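PDB 5FD0: beta-N-acetylhexosaminidase from Streptomyces plicatus, which hydrolyses terminal beta-linked N-acetylhexosamine residues from the non-reducing ends of glycoconjugates, probably by the substrate-assisted mechanism of family 20 glycosidases. Local coordinates for residues A[348-353]-A[365-370]. Numbering follows the deposited sequence.
Sequences VGWHQL and QYWGLD. With NAG (2-acetamido-2-deoxy-beta-D-glucopyranose), chain B.
Trp350 and Gln365 pair in parallel register at the C-terminal ends of two neighbouring barrel strands, an example of strand pairing prolonged by side-chain acceptors. Gln365 N gives a hydrogen bond to Gly349 O at 2.8 Å, and the return bond from His351 N to Gln365 O is weak, bent to 122°. Past the bridge, the side chains of His351 and Gln352 supply the acceptors. His351 ND1 accepts a bond from Trp367 N at 3.1 Å, the donor tilted somewhat out of the imidazole plane, while Tyr366 CD1 lies over one imidazole face. Gln352, its chain bent at chi2 (65°), turns OE1 back to Trp367: NE1 of the indole reaches a lone pair of this oxygen at 2.9 Å, almost in the ring plane, which should fix the indole's rotation. Trp350 directs the edge of its six-membered ring at the face of the Trp367 pyrrole ring, planes 75° apart, a T-shaped pair. In the angle between the indoles lies the acetamido methyl of NAG, C8 over a face of each, 3.5 Å from Trp367 CE2 and 3.7 Å from Trp350 CD2. The extended Gln365 runs alongside Trp350, its OE1, bonded to His315, over the opposite face. Replacing Trp367 by an alanine would probably uncover one side of the methyl and strand Gln352 OE1 without its indole donor. In this TIM-barrel sugar pocket, strand 346-350 also pairs with 313-315, and helix 374-385 covers His351, whose NE2 bonds Glu376.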
loop_
_atom_site.group_PDB
_atom_site.type_symbol
_atom_site.label_atom_id
_atom_site.label_comp_id
_atom_site.label_asym_id
_atom_site.label_seq_id
_atom_site.Cartn_x
_atom_site.Cartn_y
_atom_site.Cartn_z
ATOM N N VAL A 348 -10.960 -10.461 -4.888
ATOM C CA VAL A 348 -10.983 -9.021 -5.061
ATOM C C VAL A 348 -10.907 -8.785 -6.563
ATOM O O VAL A 348 -10.203 -9.507 -7.273
ATOM C CB VAL A 348 -9.823 -8.301 -4.341
ATOM C CG1 VAL A 348 -9.966 -6.794 -4.477
ATOM C CG2 VAL A 348 -9.753 -8.714 -2.844
ATOM N N GLY A 349 -11.651 -7.796 -7.053
ATOM C CA GLY A 349 -11.525 -7.391 -8.445
ATOM C C GLY A 349 -11.720 -5.897 -8.572
ATOM O O GLY A 349 -12.221 -5.242 -7.661
ATOM N N TRP A 350 -11.298 -5.359 -9.710
ATOM C CA TRP A 350 -11.664 -3.982 -10.008
ATOM C C TRP A 350 -13.197 -3.889 -10.159
ATOM O O TRP A 350 -13.887 -4.895 -10.327
ATOM C CB TRP A 350 -10.928 -3.504 -11.257
ATOM C CG TRP A 350 -9.386 -3.558 -11.118
ATOM C CD1 TRP A 350 -8.557 -4.485 -11.662
ATOM C CD2 TRP A 350 -8.550 -2.650 -10.402
ATOM N NE1 TRP A 350 -7.252 -4.218 -11.328
ATOM C CE2 TRP A 350 -7.217 -3.095 -10.558
ATOM C CE3 TRP A 350 -8.790 -1.484 -9.664
ATOM C CZ2 TRP A 350 -6.131 -2.421 -9.995
ATOM C CZ3 TRP A 350 -7.713 -0.806 -9.118
ATOM C CH2 TRP A 350 -6.396 -1.282 -9.287
ATOM N N HIS A 351 -13.732 -2.672 -10.050
ATOM C CA HIS A 351 -15.192 -2.527 -9.879
ATOM C C HIS A 351 -15.989 -2.916 -11.127
ATOM O O HIS A 351 -17.218 -3.052 -11.039
ATOM C CB HIS A 351 -15.551 -1.099 -9.414
ATOM C CG HIS A 351 -15.430 -0.048 -10.479
ATOM N ND1 HIS A 351 -14.329 0.771 -10.595
ATOM C CD2 HIS A 351 -16.282 0.323 -11.467
ATOM C CE1 HIS A 351 -14.507 1.606 -11.604
ATOM N NE2 HIS A 351 -15.679 1.344 -12.160
ATOM N N GLN A 352 -15.324 -3.175 -12.255
ATOM C CA GLN A 352 -15.994 -3.830 -13.375
ATOM C C GLN A 352 -16.618 -5.157 -12.945
ATOM O O GLN A 352 -17.615 -5.591 -13.526
ATOM C CB GLN A 352 -15.026 -4.060 -14.538
ATOM C CG GLN A 352 -14.648 -2.823 -15.310
ATOM C CD GLN A 352 -13.867 -1.836 -14.474
ATOM O OE1 GLN A 352 -12.972 -2.206 -13.710
ATOM N NE2 GLN A 352 -14.232 -0.576 -14.581
ATOM N N LEU A 353 -16.071 -5.799 -11.913
ATOM C CA LEU A 353 -16.643 -7.051 -11.422
ATOM C C LEU A 353 -18.068 -6.853 -10.908
ATOM O O LEU A 353 -18.865 -7.804 -10.907
ATOM C CB LEU A 353 -15.753 -7.631 -10.327
ATOM C CG LEU A 353 -16.117 -8.978 -9.736
ATOM C CD1 LEU A 353 -16.168 -10.041 -10.803
ATOM C CD2 LEU A 353 -15.120 -9.384 -8.678
ATOM N N GLN A 365 -12.742 -2.982 -6.098
ATOM C CA GLN A 365 -11.885 -1.815 -5.981
ATOM C C GLN A 365 -12.359 -0.787 -7.004
ATOM O O GLN A 365 -12.212 -0.988 -8.222
ATOM C CB GLN A 365 -10.423 -2.207 -6.199
ATOM C CG GLN A 365 -9.481 -1.042 -6.055
ATOM C CD GLN A 365 -8.018 -1.457 -6.006
ATOM O OE1 GLN A 365 -7.664 -2.647 -6.061
ATOM N NE2 GLN A 365 -7.163 -0.467 -5.917
ATOM N N TYR A 366 -12.912 0.305 -6.501
ATOM C CA TYR A 366 -13.511 1.355 -7.316
ATOM C C TYR A 366 -12.430 2.347 -7.722
ATOM O O TYR A 366 -11.843 3.025 -6.870
ATOM C CB TYR A 366 -14.619 2.081 -6.553
ATOM C CG TYR A 366 -15.244 3.182 -7.366
ATOM C CD1 TYR A 366 -16.167 2.886 -8.373
ATOM C CD2 TYR A 366 -14.918 4.513 -7.150
ATOM C CE1 TYR A 366 -16.731 3.891 -9.136
ATOM C CE2 TYR A 366 -15.490 5.519 -7.918
ATOM C CZ TYR A 366 -16.398 5.188 -8.904
ATOM O OH TYR A 366 -16.970 6.184 -9.661
ATOM N N TRP A 367 -12.168 2.420 -9.023
ATOM C CA TRP A 367 -11.202 3.346 -9.585
ATOM C C TRP A 367 -11.849 4.411 -10.473
ATOM O O TRP A 367 -11.167 5.030 -11.302
ATOM C CB TRP A 367 -10.132 2.556 -10.334
ATOM C CG TRP A 367 -10.590 1.719 -11.474
ATOM C CD1 TRP A 367 -11.264 0.514 -11.418
ATOM C CD2 TRP A 367 -10.326 1.962 -12.866
ATOM N NE1 TRP A 367 -11.451 0.023 -12.697
ATOM C CE2 TRP A 367 -10.879 0.886 -13.596
ATOM C CE3 TRP A 367 -9.672 2.981 -13.563
ATOM C CZ2 TRP A 367 -10.828 0.832 -14.995
ATOM C CZ3 TRP A 367 -9.612 2.908 -14.946
ATOM C CH2 TRP A 367 -10.185 1.847 -15.641
ATOM N N GLY A 368 -13.139 4.678 -10.283
ATOM C CA GLY A 368 -13.801 5.719 -11.032
ATOM C C GLY A 368 -13.390 7.107 -10.597
ATOM O O GLY A 368 -12.467 7.318 -9.808
ATOM N N LEU A 369 -14.076 8.088 -11.182
ATOM C CA LEU A 369 -13.700 9.490 -11.050
ATOM C C LEU A 369 -14.949 10.331 -10.791
ATOM O O LEU A 369 -16.077 9.863 -10.950
ATOM C CB LEU A 369 -13.005 10.015 -12.303
ATOM C CG LEU A 369 -11.762 9.349 -12.868
ATOM C CD1 LEU A 369 -12.083 8.041 -13.505
ATOM C CD2 LEU A 369 -11.165 10.273 -13.906
ATOM N N ASP A 370 -14.738 11.595 -10.396
ATOM C CA ASP A 370 -15.873 12.514 -10.251
ATOM C C ASP A 370 -16.796 12.443 -11.457
ATOM O O ASP A 370 -18.024 12.396 -11.314
ATOM C CB ASP A 370 -15.399 13.954 -10.103
ATOM C CG ASP A 370 -14.979 14.300 -8.710
ATOM O OD1 ASP A 370 -14.899 13.418 -7.827
ATOM O OD2 ASP A 370 -14.699 15.496 -8.514
HETATM C C1 NAG B . -5.933 2.556 -16.041
HETATM C C2 NAG B . -5.533 1.069 -16.091
HETATM C C3 NAG B . -4.123 0.760 -15.669
HETATM C C4 NAG B . -3.135 1.770 -16.136
HETATM C C5 NAG B . -3.619 3.068 -15.516
HETATM C C6 NAG B . -2.678 4.224 -15.630
HETATM C C7 NAG B . -6.683 0.530 -13.979
HETATM C C8 NAG B . -7.615 -0.397 -13.236
HETATM N N2 NAG B . -6.442 0.262 -15.276
HETATM O O1 NAG B . -6.766 2.808 -17.099
HETATM O O3 NAG B . -3.733 -0.523 -16.228
HETATM O O4 NAG B . -1.834 1.414 -15.681
HETATM O O5 NAG B . -4.841 3.454 -16.198
HETATM O O6 NAG B . -3.154 5.314 -14.876
HETATM O O7 NAG B . -6.198 1.459 -13.416
#